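PDB 6S9V: sucrose 6(F)-phosphate phosphorylase from Thermoanaerobacterium thermosaccharolyticum DSM 571, which is a carbohydrate-active enzyme of the alpha-amylase kind, built on an eight-stranded beta/alpha barrel followed by a C-terminal antiparallel sheet. Local coordinates for residues Lys43-Val48 and Arg436-Ile441; Leu23-Asp28 and Lys35-Val40; Tyr375-Ala380 and Tyr484-Asp489. All coordinates share one frame; numbering follows the deposited sequence.

Contact 1: Lys43-Val48 and Arg436-Ile441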
loop_
_atom_site.group_PDB
_atom_site.type_symbol
_atom_site.label_atom_id
_atom_site.label_comp_id
_atom_site.label_asym_id
_atom_site.label_seq_id
_atom_site.Cartn_x
_atom_site.Cartn_y
_atom_site.Cartn_z
ATOM N N LYS A 43 0.704 -12.246 -21.659
ATOM C CA LYS A 43 -0.195 -13.311 -22.078
ATOM C C LYS A 43 -1.648 -12.965 -21.772
ATOM O O LYS A 43 -2.531 -13.183 -22.612
ATOM C CB LYS A 43 0.200 -14.616 -21.389
ATOM C CG LYS A 43 -0.551 -15.840 -21.863
ATOM C CD LYS A 43 0.059 -17.106 -21.267
ATOM C CE LYS A 43 -0.758 -18.346 -21.601
ATOM N NZ LYS A 43 -0.955 -18.544 -23.067
ATOM N N TYR A 44 -1.914 -12.395 -20.588
ATOM C CA TYR A 44 -3.282 -12.245 -20.111
ATOM C C TYR A 44 -3.752 -10.819 -19.841
ATOM O O TYR A 44 -4.970 -10.596 -19.812
ATOM C CB TYR A 44 -3.478 -13.010 -18.785
ATOM C CG TYR A 44 -3.087 -14.459 -18.778
ATOM C CD1 TYR A 44 -3.824 -15.408 -19.472
ATOM C CD2 TYR A 44 -2.005 -14.892 -18.025
ATOM C CE1 TYR A 44 -3.464 -16.744 -19.447
ATOM C CE2 TYR A 44 -1.646 -16.222 -17.991
ATOM C CZ TYR A 44 -2.379 -17.143 -18.695
ATOM O OH TYR A 44 -2.002 -18.471 -18.652
ATOM N N PHE A 45 -2.849 -9.853 -19.630
ATOM C CA PHE A 45 -3.262 -8.630 -18.953
ATOM C C PHE A 45 -2.799 -7.347 -19.628
ATOM O O PHE A 45 -2.782 -6.290 -18.978
ATOM C CB PHE A 45 -2.742 -8.630 -17.506
ATOM C CG PHE A 45 -3.091 -9.866 -16.721
ATOM C CD1 PHE A 45 -4.392 -10.307 -16.638
ATOM C CD2 PHE A 45 -2.110 -10.562 -16.029
ATOM C CE1 PHE A 45 -4.716 -11.443 -15.913
ATOM C CE2 PHE A 45 -2.426 -11.694 -15.295
ATOM C CZ PHE A 45 -3.732 -12.129 -15.228
ATOM N N SER A 46 -2.463 -7.391 -20.915
ATOM C CA SER A 46 -1.854 -6.225 -21.548
ATOM C C SER A 46 -2.748 -4.990 -21.449
ATOM O O SER A 46 -2.251 -3.880 -21.224
ATOM C CB SER A 46 -1.495 -6.537 -22.998
ATOM O OG SER A 46 -0.302 -7.297 -23.026
ATOM N N ASP A 47 -4.058 -5.141 -21.662
ATOM C CA ASP A 47 -4.974 -4.009 -21.546
ATOM C C ASP A 47 -5.800 -4.095 -20.270
ATOM O O ASP A 47 -6.771 -3.346 -20.099
ATOM C CB ASP A 47 -5.873 -3.896 -22.778
ATOM C CG ASP A 47 -6.777 -5.099 -22.962
ATOM O OD1 ASP A 47 -6.466 -6.181 -22.424
ATOM O OD2 ASP A 47 -7.809 -4.948 -23.635
ATOM N N VAL A 48 -5.400 -4.959 -19.349
ATOM C CA VAL A 48 -6.072 -5.085 -18.068
ATOM C C VAL A 48 -5.470 -4.096 -17.078
ATOM O O VAL A 48 -6.178 -3.591 -16.200
ATOM C CB VAL A 48 -5.967 -6.537 -17.566
ATOM C CG1 VAL A 48 -6.479 -6.661 -16.128
ATOM C CG2 VAL A 48 -6.740 -7.471 -18.510
ATOM N N ARG A 436 -14.956 -12.885 -14.916
ATOM C CA ARG A 436 -15.867 -11.767 -14.667
ATOM C C ARG A 436 -15.111 -10.530 -14.206
ATOM O O ARG A 436 -15.429 -9.409 -14.620
ATOM C CB ARG A 436 -16.917 -12.144 -13.625
ATOM C CG ARG A 436 -17.912 -13.177 -14.088
ATOM C CD ARG A 436 -18.759 -13.643 -12.917
ATOM N NE ARG A 436 -19.616 -12.579 -12.407
ATOM C CZ ARG A 436 -20.298 -12.648 -11.266
ATOM N NH1 ARG A 436 -20.214 -13.732 -10.499
ATOM N NH2 ARG A 436 -21.068 -11.632 -10.891
ATOM N N LEU A 437 -14.122 -10.710 -13.325
ATOM C CA LEU A 437 -13.347 -9.576 -12.837
ATOM C C LEU A 437 -12.527 -8.939 -13.955
ATOM O O LEU A 437 -12.410 -7.707 -14.020
ATOM C CB LEU A 437 -12.435 -10.019 -11.696
ATOM C CG LEU A 437 -11.511 -8.961 -11.090
ATOM C CD1 LEU A 437 -12.271 -7.693 -10.702
ATOM C CD2 LEU A 437 -10.776 -9.558 -9.876
ATOM N N LEU A 438 -11.945 -9.755 -14.834
ATOM C CA LEU A 438 -11.158 -9.203 -15.931
ATOM C C LEU A 438 -12.031 -8.375 -16.868
ATOM O O LEU A 438 -11.602 -7.324 -17.360
ATOM C CB LEU A 438 -10.456 -10.333 -16.688
ATOM C CG LEU A 438 -9.375 -11.080 -15.887
ATOM C CD1 LEU A 438 -8.758 -12.200 -16.703
ATOM C CD2 LEU A 438 -8.287 -10.126 -15.413
ATOM N N LYS A 439 -13.261 -8.834 -17.133
ATOM C CA LYS A 439 -14.178 -8.068 -17.974
ATOM C C LYS A 439 -14.534 -6.734 -17.321
ATOM O O LYS A 439 -14.585 -5.689 -17.994
ATOM C CB LYS A 439 -15.440 -8.892 -18.254
ATOM C CG LYS A 439 -16.373 -8.251 -19.265
ATOM C CD LYS A 439 -17.547 -9.154 -19.621
ATOM C CE LYS A 439 -18.532 -8.433 -20.535
ATOM N NZ LYS A 439 -19.705 -9.291 -20.889
ATOM N N LEU A 440 -14.784 -6.754 -16.011
ATOM C CA LEU A 440 -15.076 -5.525 -15.286
ATOM C C LEU A 440 -13.887 -4.578 -15.321
ATOM O O LEU A 440 -14.053 -3.368 -15.518
ATOM C CB LEU A 440 -15.448 -5.840 -13.836
ATOM C CG LEU A 440 -15.726 -4.641 -12.924
ATOM C CD1 LEU A 440 -16.958 -3.877 -13.413
ATOM C CD2 LEU A 440 -15.888 -5.083 -11.482
ATOM N N ILE A 441 -12.676 -5.106 -15.119
ATOM C CA ILE A 441 -11.484 -4.264 -15.168
ATOM C C ILE A 441 -11.371 -3.586 -16.525
ATOM O O ILE A 441 -11.146 -2.369 -16.622
ATOM C CB ILE A 441 -10.226 -5.090 -14.842
ATOM C CG1 ILE A 441 -10.190 -5.444 -13.355
ATOM C CG2 ILE A 441 -8.989 -4.318 -15.233
ATOM C CD1 ILE A 441 -9.134 -6.489 -13.000
#
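Phe45 and Val48 pack against Leu438 and Ile441 where the first helix of the eight-stranded beta/alpha barrel, 34-44, gives way to the loop leading into strand 51-54. The partner, helix 432-446, belongs to the C-terminal part of the chain, and the side chains meet through apolar packing alone, with no hydrogen bond from one segment to the other. Phe45 is the first residue beyond the helix to lose helical backbone angles, and a bond from Val48 N to Phe45 O (3.0 Å) closes a turn that leaves both side chains within reach of the same helix. With CG anti to its carbonyl carbon (chi1 -52°), Phe45 extends its ring toward Leu438, whose CD2 meets CE1 at 3.8 Å in an oblique approach. One face of this ring is already covered by its own chain neighbour, the CB of Tyr44 lying over the ring centre. The same CD2 of Leu438 serves a second partner, CG1 of Val48, 4.0 Å away. Val48 thus fills the angle between two residues nearly one helical turn apart. Its CG1 stands anti to the backbone N (chi1 172°) and presses on CG2 of Ile441 at 3.5 Å, the closest of the side-chain contacts here. Around this patch, Leu396 of helix 393-396 touches Phe45, Leu438 and Ile441 alike, while Val429 also lies against Phe45. Polar links run alongside: Asp47 forms a salt bridge with Arg442 and gives its carbonyl oxygen to Asn445. The backbones come nearest at Val48 and Ile441, with CA atoms 6.2 Å apart, and there the packing is tight enough for Val48 O to sit only 3.1 Å from the CG2 methyl of Ile441.

Contact 2: Leu23-Asp28 and Lys35-Val40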
loop_
_atom_site.group_PDB
_atom_site.type_symbol
_atom_site.label_atom_id
_atom_site.label_comp_id
_atom_site.label_asym_id
_atom_site.label_seq_id
_atom_site.Cartn_x
_atom_site.Cartn_y
_atom_site.Cartn_z
ATOM N N LEU A 23 -2.015 -3.046 -11.138
ATOM C CA LEU A 23 -1.738 -4.301 -10.445
ATOM C C LEU A 23 -0.743 -4.055 -9.313
ATOM O O LEU A 23 0.209 -3.277 -9.471
ATOM C CB LEU A 23 -1.162 -5.328 -11.430
ATOM C CG LEU A 23 -0.613 -6.642 -10.848
ATOM C CD1 LEU A 23 -1.747 -7.522 -10.370
ATOM C CD2 LEU A 23 0.246 -7.380 -11.869
ATOM N N ILE A 24 -0.967 -4.707 -8.170
ATOM C CA ILE A 24 0.023 -4.795 -7.102
ATOM C C ILE A 24 0.509 -6.236 -7.041
ATOM O O ILE A 24 -0.302 -7.148 -6.871
ATOM C CB ILE A 24 -0.544 -4.397 -5.727
ATOM C CG1 ILE A 24 -1.185 -3.011 -5.748
ATOM C CG2 ILE A 24 0.557 -4.458 -4.673
ATOM C CD1 ILE A 24 -2.137 -2.793 -4.580
ATOM N N THR A 25 1.822 -6.441 -7.137
ATOM C CA THR A 25 2.359 -7.796 -7.093
ATOM C C THR A 25 3.755 -7.782 -6.491
ATOM O O THR A 25 4.488 -6.791 -6.594
ATOM C CB THR A 25 2.411 -8.434 -8.489
ATOM O OG1 THR A 25 2.821 -9.810 -8.391
ATOM C CG2 THR A 25 3.400 -7.687 -9.382
ATOM N N TYR A 26 4.121 -8.888 -5.862
ATOM C CA TYR A 26 5.513 -9.103 -5.538
ATOM C C TYR A 26 6.266 -9.426 -6.821
ATOM O O TYR A 26 5.673 -9.868 -7.812
ATOM C CB TYR A 26 5.676 -10.230 -4.520
ATOM C CG TYR A 26 5.310 -9.831 -3.113
ATOM C CD1 TYR A 26 6.192 -9.092 -2.331
ATOM C CD2 TYR A 26 4.083 -10.186 -2.560
ATOM C CE1 TYR A 26 5.872 -8.723 -1.039
ATOM C CE2 TYR A 26 3.754 -9.811 -1.268
ATOM C CZ TYR A 26 4.651 -9.082 -0.517
ATOM O OH TYR A 26 4.344 -8.717 0.771
ATOM N N PRO A 27 7.574 -9.165 -6.841
ATOM C CA PRO A 27 8.356 -9.467 -8.047
ATOM C C PRO A 27 8.396 -10.939 -8.376
ATOM O O PRO A 27 8.655 -11.294 -9.534
ATOM C CB PRO A 27 9.756 -8.933 -7.708
ATOM C CG PRO A 27 9.800 -8.878 -6.221
ATOM C CD PRO A 27 8.398 -8.572 -5.772
ATOM N N ASP A 28 8.139 -11.810 -7.398
ATOM C CA ASP A 28 8.255 -13.243 -7.597
ATOM C C ASP A 28 6.940 -13.993 -7.440
ATOM O O ASP A 28 6.925 -15.218 -7.606
ATOM C CB ASP A 28 9.292 -13.825 -6.623
ATOM C CG ASP A 28 8.998 -13.474 -5.166
ATOM O OD1 ASP A 28 8.406 -12.406 -4.903
ATOM O OD2 ASP A 28 9.359 -14.275 -4.279
ATOM N N LYS A 35 10.772 -11.760 -15.179
ATOM C CA LYS A 35 10.603 -12.211 -16.554
ATOM C C LYS A 35 9.295 -12.977 -16.715
ATOM O O LYS A 35 8.558 -12.759 -17.685
ATOM C CB LYS A 35 11.801 -13.064 -16.961
ATOM C CG LYS A 35 13.079 -12.243 -17.044
ATOM C CD LYS A 35 14.294 -13.090 -17.360
ATOM C CE LYS A 35 15.509 -12.214 -17.635
ATOM N NZ LYS A 35 15.362 -11.390 -18.867
ATOM N N THR A 36 8.973 -13.864 -15.767
ATOM C CA THR A 36 7.676 -14.533 -15.813
ATOM C C THR A 36 6.535 -13.550 -15.547
ATOM O O THR A 36 5.446 -13.696 -16.113
ATOM C CB THR A 36 7.618 -15.697 -14.817
ATOM O OG1 THR A 36 7.582 -15.197 -13.469
ATOM C CG2 THR A 36 8.822 -16.633 -14.988
ATOM N N LEU A 37 6.758 -12.544 -14.696
ATOM C CA LEU A 37 5.748 -11.503 -14.511
ATOM C C LEU A 37 5.461 -10.795 -15.833
ATOM O O LEU A 37 4.299 -10.599 -16.212
ATOM C CB LEU A 37 6.203 -10.512 -13.438
ATOM C CG LEU A 37 5.341 -9.260 -13.258
ATOM C CD1 LEU A 37 3.895 -9.631 -12.961
ATOM C CD2 LEU A 37 5.888 -8.368 -12.148
ATOM N N ASN A 38 6.514 -10.396 -16.549
ATOM C CA ASN A 38 6.330 -9.765 -17.851
ATOM C C ASN A 38 5.627 -10.707 -18.829
ATOM O O ASN A 38 4.768 -10.274 -19.609
ATOM C CB ASN A 38 7.685 -9.328 -18.424
ATOM C CG ASN A 38 8.104 -7.933 -17.964
ATOM O OD1 ASN A 38 7.270 -7.041 -17.804
ATOM N ND2 ASN A 38 9.410 -7.737 -17.770
ATOM N N ASP A 39 5.993 -11.993 -18.815
ATOM C CA ASP A 39 5.336 -12.961 -19.689
ATOM C C ASP A 39 3.854 -13.088 -19.357
ATOM O O ASP A 39 3.013 -13.156 -20.261
ATOM C CB ASP A 39 6.017 -14.333 -19.592
ATOM C CG ASP A 39 7.423 -14.342 -20.177
ATOM O OD1 ASP A 39 7.779 -13.402 -20.914
ATOM O OD2 ASP A 39 8.169 -15.310 -19.914
ATOM N N VAL A 40 3.519 -13.146 -18.060
ATOM C CA VAL A 40 2.129 -13.273 -17.634
ATOM C C VAL A 40 1.342 -12.025 -18.000
ATOM O O VAL A 40 0.205 -12.108 -18.475
ATOM C CB VAL A 40 2.074 -13.557 -16.118
ATOM C CG1 VAL A 40 0.703 -13.247 -15.549
ATOM C CG2 VAL A 40 2.451 -15.016 -15.838
#
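Thr25 and Leu37 meet tip to tip between the first barrel strand, 22-25, and the helix that follows it, 34-44. The close part of the contact is a small apolar cluster built round the forked end of Leu37. Its CD2 lies 3.8 Å from the CG2 methyl of Thr25, and CD1 reaches the same methyl at 4.1 Å, so that both branches close on one carbon. Leu37 carries its CG anti to the backbone N (chi1 172°), which extends the fork from the helix to the strand and lets this single side chain supply nearly all of the helix's share of the interface. Two residues back along the strand the fit is already slacker: CD2 of Leu23 comes no nearer to CD1 of Leu37 than 4.4 Å. Thr25 divides its two branches by polarity. While the methyl faces the helix, OG1, anti to the backbone N (chi1 -174°), donates to Tyr26 O at 2.9 Å, in the carbonyl plane and on a lone pair of that oxygen. A further hydrogen bond links OG1 to Ser29 OG, so the buried hydroxyl is held by two partners and the rotation of the side chain is likely to be fixed. Val52 of the neighbouring strand and Leu30 also lie against Thr25. By contrast, the far side of the helix is turned to solvent: Lys35 and Asp39 are exposed and take no part in the packing. Between these extremes, partly exposed Thr36 bonds through OG1 to Leu30 O and through its N to Asn33 OD1, tying the start of the helix to the connecting loop. Strand 22-25, helix 34-44 and strand 51-54 form a beta-alpha-beta crossover, the repeating unit of the beta/alpha barrel.

Contact 3: Tyr375-Ala380 and Tyr484-Asp489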
loop_
_atom_site.group_PDB
_atom_site.type_symbol
_atom_site.label_atom_id
_atom_site.label_comp_id
_atom_site.label_asym_id
_atom_site.label_seq_id
_atom_site.Cartn_x
_atom_site.Cartn_y
_atom_site.Cartn_z
ATOM N N TYR A 375 -18.137 -10.323 -4.249
ATOM C CA TYR A 375 -16.780 -9.896 -4.560
ATOM C C TYR A 375 -16.752 -9.028 -5.812
ATOM O O TYR A 375 -16.071 -7.996 -5.842
ATOM C CB TYR A 375 -15.878 -11.115 -4.732
ATOM C CG TYR A 375 -14.463 -10.749 -5.078
ATOM C CD1 TYR A 375 -13.752 -9.851 -4.292
ATOM C CD2 TYR A 375 -13.832 -11.290 -6.187
ATOM C CE1 TYR A 375 -12.459 -9.509 -4.599
ATOM C CE2 TYR A 375 -12.525 -10.951 -6.498
ATOM C CZ TYR A 375 -11.847 -10.056 -5.701
ATOM O OH TYR A 375 -10.551 -9.691 -6.007
ATOM N N LEU A 376 -17.491 -9.420 -6.851
ATOM C CA LEU A 376 -17.600 -8.563 -8.029
ATOM C C LEU A 376 -18.279 -7.243 -7.676
ATOM O O LEU A 376 -17.901 -6.186 -8.191
ATOM C CB LEU A 376 -18.359 -9.279 -9.142
ATOM C CG LEU A 376 -17.515 -10.033 -10.171
ATOM C CD1 LEU A 376 -16.553 -9.106 -10.907
ATOM C CD2 LEU A 376 -16.744 -11.138 -9.494
ATOM N N ALA A 377 -19.273 -7.281 -6.782
ATOM C CA ALA A 377 -19.901 -6.047 -6.322
ATOM C C ALA A 377 -18.891 -5.145 -5.624
ATOM O O ALA A 377 -18.873 -3.926 -5.850
ATOM C CB ALA A 377 -21.076 -6.365 -5.397
ATOM N N ALA A 378 -18.022 -5.736 -4.795
ATOM C CA ALA A 378 -16.972 -4.992 -4.110
ATOM C C ALA A 378 -16.048 -4.281 -5.092
ATOM O O ALA A 378 -15.705 -3.103 -4.905
ATOM C CB ALA A 378 -16.169 -5.943 -3.222
ATOM N N ARG A 379 -15.597 -4.995 -6.125
ATOM C CA ARG A 379 -14.709 -4.390 -7.114
ATOM C C ARG A 379 -15.435 -3.325 -7.929
ATOM O O ARG A 379 -14.839 -2.309 -8.298
ATOM C CB ARG A 379 -14.134 -5.472 -8.036
ATOM C CG ARG A 379 -13.132 -6.402 -7.345
ATOM C CD ARG A 379 -11.791 -5.715 -7.104
ATOM N NE ARG A 379 -10.844 -6.646 -6.497
ATOM C CZ ARG A 379 -9.725 -6.300 -5.873
ATOM N NH1 ARG A 379 -9.373 -5.024 -5.762
ATOM N NH2 ARG A 379 -8.957 -7.246 -5.346
ATOM N N ALA A 380 -16.717 -3.545 -8.242
ATOM C CA ALA A 380 -17.479 -2.515 -8.944
ATOM C C ALA A 380 -17.550 -1.236 -8.115
ATOM O O ALA A 380 -17.318 -0.130 -8.629
ATOM C CB ALA A 380 -18.887 -3.022 -9.269
ATOM N N TYR A 484 -26.649 -9.052 -4.272
ATOM C CA TYR A 484 -25.357 -8.664 -4.826
ATOM C C TYR A 484 -25.359 -8.654 -6.350
ATOM O O TYR A 484 -24.287 -8.579 -6.966
ATOM C CB TYR A 484 -24.224 -9.553 -4.302
ATOM C CG TYR A 484 -24.166 -9.542 -2.798
ATOM C CD1 TYR A 484 -23.895 -8.367 -2.098
ATOM C CD2 TYR A 484 -24.425 -10.691 -2.071
ATOM C CE1 TYR A 484 -23.872 -8.356 -0.707
ATOM C CE2 TYR A 484 -24.393 -10.688 -0.696
ATOM C CZ TYR A 484 -24.126 -9.526 -0.017
ATOM O OH TYR A 484 -24.119 -9.558 1.358
ATOM N N LYS A 485 -26.531 -8.677 -6.971
ATOM C CA LYS A 485 -26.607 -8.504 -8.413
ATOM C C LYS A 485 -26.085 -7.121 -8.782
ATOM O O LYS A 485 -26.536 -6.109 -8.237
ATOM C CB LYS A 485 -28.039 -8.678 -8.904
ATOM C CG LYS A 485 -28.159 -8.726 -10.422
ATOM C CD LYS A 485 -29.599 -8.894 -10.846
ATOM C CE LYS A 485 -29.717 -9.216 -12.319
ATOM N NZ LYS A 485 -31.143 -9.222 -12.745
ATOM N N THR A 486 -25.137 -7.085 -9.709
ATOM C CA THR A 486 -24.412 -5.874 -10.068
ATOM C C THR A 486 -24.614 -5.632 -11.554
ATOM O O THR A 486 -24.232 -6.471 -12.378
ATOM C CB THR A 486 -22.923 -6.016 -9.736
ATOM O OG1 THR A 486 -22.764 -6.239 -8.330
ATOM C CG2 THR A 486 -22.159 -4.775 -10.138
ATOM N N THR A 487 -25.222 -4.497 -11.892
ATOM C CA THR A 487 -25.500 -4.143 -13.273
ATOM C C THR A 487 -24.915 -2.769 -13.561
ATOM O O THR A 487 -24.965 -1.872 -12.711
ATOM C CB THR A 487 -27.011 -4.135 -13.551
ATOM O OG1 THR A 487 -27.570 -5.420 -13.231
ATOM C CG2 THR A 487 -27.278 -3.828 -15.011
ATOM N N ILE A 488 -24.392 -2.603 -14.765
ATOM C CA ILE A 488 -23.898 -1.314 -15.242
ATOM C C ILE A 488 -24.690 -0.961 -16.492
ATOM O O ILE A 488 -24.596 -1.655 -17.516
ATOM C CB ILE A 488 -22.392 -1.337 -15.523
ATOM C CG1 ILE A 488 -21.614 -1.592 -14.233
ATOM C CG2 ILE A 488 -21.964 -0.016 -16.171
ATOM C CD1 ILE A 488 -20.120 -1.745 -14.436
ATOM N N ASP A 489 -25.487 0.103 -16.405
ATOM C CA ASP A 489 -26.200 0.646 -17.552
ATOM C C ASP A 489 -25.312 1.706 -18.189
ATOM O O ASP A 489 -24.888 2.643 -17.507
ATOM C CB ASP A 489 -27.530 1.268 -17.133
ATOM C CG ASP A 489 -28.567 0.233 -16.739
ATOM O OD1 ASP A 489 -28.479 -0.917 -17.208
ATOM O OD2 ASP A 489 -29.480 0.581 -15.965
#
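Ala377 and Ala380 present their methyl groups to Thr486, joining helix 372-384, which precedes the last strand of the beta/alpha barrel, to strand 485-491 of the five-stranded antiparallel sheet at the C-terminal end of the chain. Between the two segments there is only van der Waals packing. Two alanines spaced nearly one helical turn apart let the strand lie close, the CA atoms of Ala377 and Thr486 being 5.9 Å from each other. Thr486 reaches both: its OG1 lies 3.4 Å from CB of Ala377, and its CG2 touches CB of Ala380 at 3.8 Å. This division follows from the side-chain torsion, chi1 -60°, which sets CG2 anti to the backbone N and leaves OG1 beside that nitrogen. Leu477 of the adjacent strand 473-480 packs on Ala380 and Thr486 together, and Ile479 adds to the cover of the threonine.

The hydrogen bonds stay within each segment or lead elsewhere. Thr486 OG1 donates to Tyr484 O at 3.1 Å, from well above the carbonyl plane instead of along a lone pair; the buried hydroxyl thus has an acceptor within its own segment, two residues back, while its flank rests on alanine. Tyr484 has a left-handed backbone conformation, with positive phi and psi; its own hydroxyl bonds to Leu283 O.

Charged and aromatic groups gather on the helix face turned from the sheet. There CG of Arg379 lies over one face of the Tyr375 ring, offset toward the rim, and the guanidinium also forms a salt bridge with Asp307. Side-on, it grips the Tyr375 hydroxyl with two nitrogens in its own plane, NE at 3.1 Å and NH2 at 3.0 Å from OH.

Overall arrangement
Helix 34-44 is common to contacts 1 and 2, whose centres are 15 Å apart; they touch where Phe45 CE2 packs on Val40 CG1 at 3.5 Å. Contacts 1 and 3, with centres 16 Å apart, interleave along the chain and meet through packing of Leu437 and Leu440 on helix 372-384. Helix 432-446 thereby lies between the start of the barrel and a helix that itself bears on the C-terminal sheet. Contacts 2 and 3 do not touch, their nearest atoms being about 8 Å apart. Contact 2, inside the barrel's first unit, is the nearest of the three to the chain centre, at about 17 Å between centres.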